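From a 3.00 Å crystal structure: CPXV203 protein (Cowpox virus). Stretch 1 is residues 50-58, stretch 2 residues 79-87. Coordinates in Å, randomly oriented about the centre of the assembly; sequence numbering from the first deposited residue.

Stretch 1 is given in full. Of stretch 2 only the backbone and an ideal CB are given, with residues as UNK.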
ATOM      1  N   GLY D  50      -2.675  23.745   8.344  1.00 52.92           N
ATOM      2  CA  GLY D  50      -3.781  23.332   7.500  1.00 52.49           C
ATOM      3  C   GLY D  50      -4.302  21.938   7.786  1.00 71.52           C
ATOM      4  O   GLY D  50      -3.560  21.062   8.231  1.00 63.06           O
ATOM      5  N   ASN D  51      -5.593  21.743   7.524  1.00 71.75           N
ATOM      6  CA  ASN D  51      -6.263  20.453   7.694  1.00 69.28           C
ATOM      7  C   ASN D  51      -6.226  19.909   9.121  1.00 71.88           C
ATOM      8  O   ASN D  51      -6.128  18.701   9.331  1.00 74.19           O
ATOM      9  CB  ASN D  51      -5.724  19.420   6.698  1.00 70.92           C
ATOM     10  CG  ASN D  51      -5.935  19.838   5.254  1.00 80.91           C
ATOM     11  OD1 ASN D  51      -6.118  21.019   4.957  1.00 75.35           O
ATOM     12  ND2 ASN D  51      -5.908  18.869   4.349  1.00 93.96           N
ATOM     13  N   GLY D  52      -6.312  20.810  10.096  1.00 81.89           N
ATOM     14  CA  GLY D  52      -6.374  20.417  11.493  1.00 83.12           C
ATOM     15  C   GLY D  52      -5.020  20.141  12.113  1.00 81.43           C
ATOM     16  O   GLY D  52      -4.925  19.844  13.303  1.00 88.34           O
ATOM     17  N   TYR D  53      -3.967  20.237  11.310  1.00 73.27           N
ATOM     18  CA  TYR D  53      -2.620  19.984  11.801  1.00 70.45           C
ATOM     19  C   TYR D  53      -1.673  21.118  11.443  1.00 68.55           C
ATOM     20  O   TYR D  53      -1.876  21.824  10.455  1.00 72.57           O
ATOM     21  CB  TYR D  53      -2.068  18.679  11.224  1.00 50.69           C
ATOM     22  CG  TYR D  53      -3.009  17.500  11.319  1.00 68.89           C
ATOM     23  CD1 TYR D  53      -3.457  17.043  12.549  1.00 59.16           C
ATOM     24  CD2 TYR D  53      -3.430  16.832  10.176  1.00 49.25           C
ATOM     25  CE1 TYR D  53      -4.315  15.961  12.639  1.00 61.79           C
ATOM     26  CE2 TYR D  53      -4.284  15.750  10.255  1.00 53.83           C
ATOM     27  CZ  TYR D  53      -4.723  15.319  11.490  1.00 60.99           C
ATOM     28  OH  TYR D  53      -5.573  14.242  11.572  1.00 65.10           O
ATOM     29  N   ARG D  54      -0.640  21.292  12.258  1.00 61.40           N
ATOM     30  CA  ARG D  54       0.470  22.158  11.892  1.00 63.03           C
ATOM     31  C   ARG D  54       1.764  21.349  11.913  1.00 70.90           C
ATOM     32  O   ARG D  54       2.077  20.676  12.895  1.00 76.76           O
ATOM     33  CB  ARG D  54       0.544  23.401  12.785  1.00 61.20           C
ATOM     34  CG  ARG D  54       0.851  23.151  14.247  1.00 82.33           C
ATOM     35  CD  ARG D  54       0.960  24.471  14.995  1.00 95.82           C
ATOM     36  NE  ARG D  54       1.783  25.430  14.262  1.00102.61           N
ATOM     37  CZ  ARG D  54       2.071  26.656  14.690  1.00107.57           C
ATOM     38  NH1 ARG D  54       1.605  27.082  15.857  1.00104.41           N
ATOM     39  NH2 ARG D  54       2.826  27.456  13.948  1.00110.14           N
ATOM     40  N   VAL D  55       2.497  21.392  10.808  1.00 65.70           N
ATOM     41  CA  VAL D  55       3.644  20.510  10.628  1.00 58.52           C
ATOM     42  C   VAL D  55       4.950  21.285  10.488  1.00 57.42           C
ATOM     43  O   VAL D  55       5.037  22.241   9.720  1.00 63.24           O
ATOM     44  CB  VAL D  55       3.449  19.598   9.400  1.00 57.91           C
ATOM     45  CG1 VAL D  55       4.628  18.658   9.237  1.00 50.94           C
ATOM     46  CG2 VAL D  55       2.150  18.815   9.527  1.00 60.22           C
ATOM     47  N   VAL D  56       5.960  20.862  11.242  1.00 48.83           N
ATOM     48  CA  VAL D  56       7.277  21.480  11.191  1.00 59.83           C
ATOM     49  C   VAL D  56       8.281  20.530  10.547  1.00 69.29           C
ATOM     50  O   VAL D  56       8.373  19.362  10.925  1.00 81.92           O
ATOM     51  CB  VAL D  56       7.771  21.853  12.603  1.00 56.01           C
ATOM     52  CG1 VAL D  56       9.137  22.509  12.530  1.00 57.91           C
ATOM     53  CG2 VAL D  56       6.774  22.771  13.292  1.00 66.30           C
ATOM     54  N   VAL D  57       9.029  21.033   9.570  1.00 65.58           N
ATOM     55  CA  VAL D  57      10.030  20.225   8.879  1.00 60.81           C
ATOM     56  C   VAL D  57      11.419  20.853   8.983  1.00 63.49           C
ATOM     57  O   VAL D  57      11.639  21.975   8.529  1.00 66.07           O
ATOM     58  CB  VAL D  57       9.672  20.035   7.392  1.00 50.09           C
ATOM     59  CG1 VAL D  57      10.714  19.171   6.704  1.00 52.96           C
ATOM     60  CG2 VAL D  57       8.290  19.420   7.253  1.00 47.54           C
ATOM     61  N   HIS D  58      12.354  20.125   9.585  1.00 59.32           N
ATOM     62  CA  HIS D  58      13.717  20.619   9.755  1.00 54.35           C
ATOM     63  C   HIS D  58      14.737  19.765   9.013  1.00 57.19           C
ATOM     64  O   HIS D  58      14.420  18.684   8.518  1.00 58.50           O
ATOM     65  CB  HIS D  58      14.095  20.665  11.237  1.00 73.79           C
ATOM     66  CG  HIS D  58      13.438  21.772  11.998  1.00 97.93           C
ATOM     67  ND1 HIS D  58      13.713  23.102  11.765  1.00109.15           N
ATOM     68  CD2 HIS D  58      12.530  21.747  13.003  1.00102.17           C
ATOM     69  CE1 HIS D  58      12.996  23.849  12.585  1.00109.07           C
ATOM     70  NE2 HIS D  58      12.270  23.051  13.347  1.00104.23           N
ATOM     71  N   UNK D  79     -13.631  12.943   6.249  1.00 66.81           N
ATOM     72  CA  UNK D  79     -13.606  13.631   7.533  1.00 66.95           C
ATOM     73  C   UNK D  79     -12.409  13.225   8.393  1.00 64.21           C
ATOM     74  O   UNK D  79     -12.266  13.691   9.523  1.00 65.63           O
ATOM     75  CB  UNK D  79     -14.905  13.355   8.293  1.00 66.95           C
ATOM     76  N   UNK D  80     -11.551  12.360   7.859  1.00 63.94           N
ATOM     77  CA  UNK D  80     -10.409  11.858   8.623  1.00 72.41           C
ATOM     78  C   UNK D  80      -9.068  12.036   7.908  1.00 69.92           C
ATOM     79  O   UNK D  80      -8.044  12.278   8.548  1.00 70.67           O
ATOM     80  CB  UNK D  80     -10.619  10.376   8.939  1.00 72.41           C
ATOM     81  N   UNK D  81      -9.077  11.917   6.584  1.00 72.73           N
ATOM     82  CA  UNK D  81      -7.836  11.930   5.814  1.00 67.01           C
ATOM     83  C   UNK D  81      -7.330  13.335   5.492  1.00 65.85           C
ATOM     84  O   UNK D  81      -8.086  14.193   5.031  1.00 67.36           O
ATOM     85  CB  UNK D  81      -8.037  11.155   4.510  1.00 67.01           C
ATOM     86  N   UNK D  82      -6.040  13.555   5.734  1.00 59.34           N
ATOM     87  CA  UNK D  82      -5.380  14.808   5.383  1.00 54.63           C
ATOM     88  C   UNK D  82      -4.028  14.514   4.739  1.00 55.51           C
ATOM     89  O   UNK D  82      -3.173  13.867   5.345  1.00 60.95           O
ATOM     90  CB  UNK D  82      -5.208  15.696   6.617  1.00 54.63           C
ATOM     91  N   UNK D  83      -3.839  14.992   3.513  1.00 56.91           N
ATOM     92  CA  UNK D  83      -2.634  14.688   2.745  1.00 51.80           C
ATOM     93  C   UNK D  83      -1.753  15.917   2.526  1.00 58.41           C
ATOM     94  O   UNK D  83      -2.252  17.014   2.274  1.00 69.77           O
ATOM     95  CB  UNK D  83      -3.019  14.085   1.393  1.00 51.80           C
ATOM     96  N   UNK D  84      -0.440  15.723   2.626  1.00 52.63           N
ATOM     97  CA  UNK D  84       0.523  16.803   2.422  1.00 55.62           C
ATOM     98  C   UNK D  84       1.605  16.371   1.436  1.00 60.92           C
ATOM     99  O   UNK D  84       2.117  15.255   1.519  1.00 69.10           O
ATOM    100  CB  UNK D  84       1.152  17.222   3.752  1.00 55.62           C
ATOM    101  N   UNK D  85       1.951  17.255   0.504  1.00 60.82           N
ATOM    102  CA  UNK D  85       2.963  16.940  -0.500  1.00 59.07           C
ATOM    103  C   UNK D  85       4.085  17.973  -0.539  1.00 61.75           C
ATOM    104  O   UNK D  85       3.874  19.119  -0.936  1.00 69.68           O
ATOM    105  CB  UNK D  85       2.312  16.835  -1.881  1.00 59.07           C
ATOM    106  N   UNK D  86       5.279  17.557  -0.130  1.00 55.60           N
ATOM    107  CA  UNK D  86       6.457  18.411  -0.205  1.00 58.21           C
ATOM    108  C   UNK D  86       7.181  18.163  -1.527  1.00 61.79           C
ATOM    109  O   UNK D  86       7.470  17.018  -1.876  1.00 66.16           O
ATOM    110  CB  UNK D  86       7.390  18.158   0.981  1.00 58.21           C
ATOM    111  N   UNK D  87       7.470  19.234  -2.261  1.00 53.97           N
ATOM    112  CA  UNK D  87       8.007  19.094  -3.612  1.00 43.90           C
ATOM    113  C   UNK D  87       9.252  19.940  -3.877  1.00 50.61           C
ATOM    114  O   UNK D  87       9.543  20.890  -3.152  1.00 50.73           O
ATOM    115  CB  UNK D  87       6.924  19.464  -4.628  1.00 43.90           C
TER

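Stretch 1 leaves a type I' turn, Gly 50 to Tyr 53, and runs as a strand from Tyr 53 to His 58. The strand of stretch 2, residues 81-87, follows in roughly the same direction, at 28° and 10.4 Å at closest approach. That gap is too wide for backbone pairing, so side chains must fill it, and Asn 51, Tyr 53, Val 55 and Val 57 point toward stretch 2.

Position 79 lies out of reach of stretch 1, which therefore sets no preference there; the residue is Val 79. At position 80 CA-to-CB points away, leaving the choice equally open. The residue is Thr 80, whose carbonyl O lies 4.4 Å from Tyr 53 OH. Position 81 has extended backbone angles and a CB directed away, so many side chains would suit; it is His 81.

Position 82 is the most constrained. Its CB points toward stretch 1, and the ideal CB is already 3.8 Å from both Asn 51 CB and Tyr 53 CE2. The backbones are close here too, with Asn 51 CA and the CA of 82 6.2 Å apart. A small residue fits most readily: alanine, serine or perhaps cysteine, with the carbonyl of Asn 51 offering an acceptor to a hydroxyl. The residue is Ser 82, with chi1 in the m well. Its OG lies 3.5 Å from Asn 51 O, a long and weak hydrogen bond; whether it forms is not settled, because the same proton has another acceptor within reach. Ser 82 OG also packs obliquely against the Tyr 53 ring, 3.7 Å from CE2.

Position 83 turns its CB away, and a large side chain could extend there without meeting stretch 1. Tyr 83 does so.

At position 84 the CB again points toward stretch 1, but nothing lies within 5.5 Å of the ideal CB. Across this space stands the methyl CG2 of Val 55, so leucine, isoleucine or methionine could bridge it. Ile 84 does, its m, t conformation carrying CD1 to 3.8 Å from Val 55 CG2.

Position 85 is out of reach, and stretch 1 offers no guide to Glu 85.

Position 86 faces Val 57 over a wider gap, with the two CA atoms 9.9 Å apart. A long apolar or aromatic side chain is favoured. Phe 86, with chi1 m, spans the distance and brings CZ to 3.7 Å from Val 57 CG2, an oblique apolar contact.

Position 87, again out of reach, is Ser 87.

Stretch 2, residues 79-87: VTHSYIEFS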
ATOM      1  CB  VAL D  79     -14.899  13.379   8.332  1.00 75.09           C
ATOM      2  CG1 VAL D  79     -16.091  14.002   7.627  1.00 78.20           C
ATOM      3  CG2 VAL D  79     -15.114  11.887   8.534  1.00 74.80           C
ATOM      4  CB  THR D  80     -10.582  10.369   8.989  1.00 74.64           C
ATOM      5  OG1 THR D  80     -10.868   9.612   7.805  1.00 69.89           O
ATOM      6  CG2 THR D  80     -11.715  10.190   9.986  1.00 79.00           C
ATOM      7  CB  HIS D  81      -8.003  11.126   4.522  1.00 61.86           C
ATOM      8  CG  HIS D  81      -8.445   9.714   4.740  1.00 65.35           C
ATOM      9  ND1 HIS D  81      -7.586   8.719   5.154  1.00 66.03           N
ATOM     10  CD2 HIS D  81      -9.658   9.127   4.597  1.00 66.39           C
ATOM     11  CE1 HIS D  81      -8.249   7.582   5.258  1.00 71.55           C
ATOM     12  NE2 HIS D  81      -9.508   7.802   4.926  1.00 70.55           N
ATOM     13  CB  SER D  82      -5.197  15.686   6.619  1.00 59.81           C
ATOM     14  OG  SER D  82      -6.443  15.984   7.220  1.00 76.38           O
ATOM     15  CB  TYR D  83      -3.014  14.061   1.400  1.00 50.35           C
ATOM     16  CG  TYR D  83      -1.841  13.796   0.484  1.00 56.46           C
ATOM     17  CD1 TYR D  83      -1.005  12.709   0.691  1.00 58.06           C
ATOM     18  CD2 TYR D  83      -1.577  14.628  -0.595  1.00 52.34           C
ATOM     19  CE1 TYR D  83       0.068  12.463  -0.145  1.00 48.48           C
ATOM     20  CE2 TYR D  83      -0.506  14.390  -1.436  1.00 51.39           C
ATOM     21  CZ  TYR D  83       0.312  13.307  -1.206  1.00 48.17           C
ATOM     22  OH  TYR D  83       1.377  13.069  -2.044  1.00 50.48           O
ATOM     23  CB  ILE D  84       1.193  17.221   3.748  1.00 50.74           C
ATOM     24  CG1 ILE D  84       0.134  17.550   4.805  1.00 55.52           C
ATOM     25  CG2 ILE D  84       2.117  18.410   3.533  1.00 43.87           C
ATOM     26  CD1 ILE D  84       0.712  17.987   6.135  1.00 46.51           C
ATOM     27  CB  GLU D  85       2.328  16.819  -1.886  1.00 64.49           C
ATOM     28  CG  GLU D  85       3.307  16.431  -2.983  1.00 80.49           C
ATOM     29  CD  GLU D  85       2.685  16.486  -4.364  1.00 94.44           C
ATOM     30  OE1 GLU D  85       2.274  17.587  -4.788  1.00 99.56           O
ATOM     31  OE2 GLU D  85       2.599  15.429  -5.024  1.00 94.50           O
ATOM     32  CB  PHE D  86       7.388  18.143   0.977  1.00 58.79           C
ATOM     33  CG  PHE D  86       6.745  18.368   2.318  1.00 60.67           C
ATOM     34  CD1 PHE D  86       6.706  19.636   2.878  1.00 59.97           C
ATOM     35  CD2 PHE D  86       6.183  17.314   3.018  1.00 52.87           C
ATOM     36  CE1 PHE D  86       6.115  19.847   4.111  1.00 59.56           C
ATOM     37  CE2 PHE D  86       5.592  17.519   4.253  1.00 48.96           C
ATOM     38  CZ  PHE D  86       5.559  18.786   4.798  1.00 59.91           C
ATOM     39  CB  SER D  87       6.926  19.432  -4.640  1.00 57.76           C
ATOM     40  OG  SER D  87       5.730  18.724  -4.371  1.00 73.82           O
TER
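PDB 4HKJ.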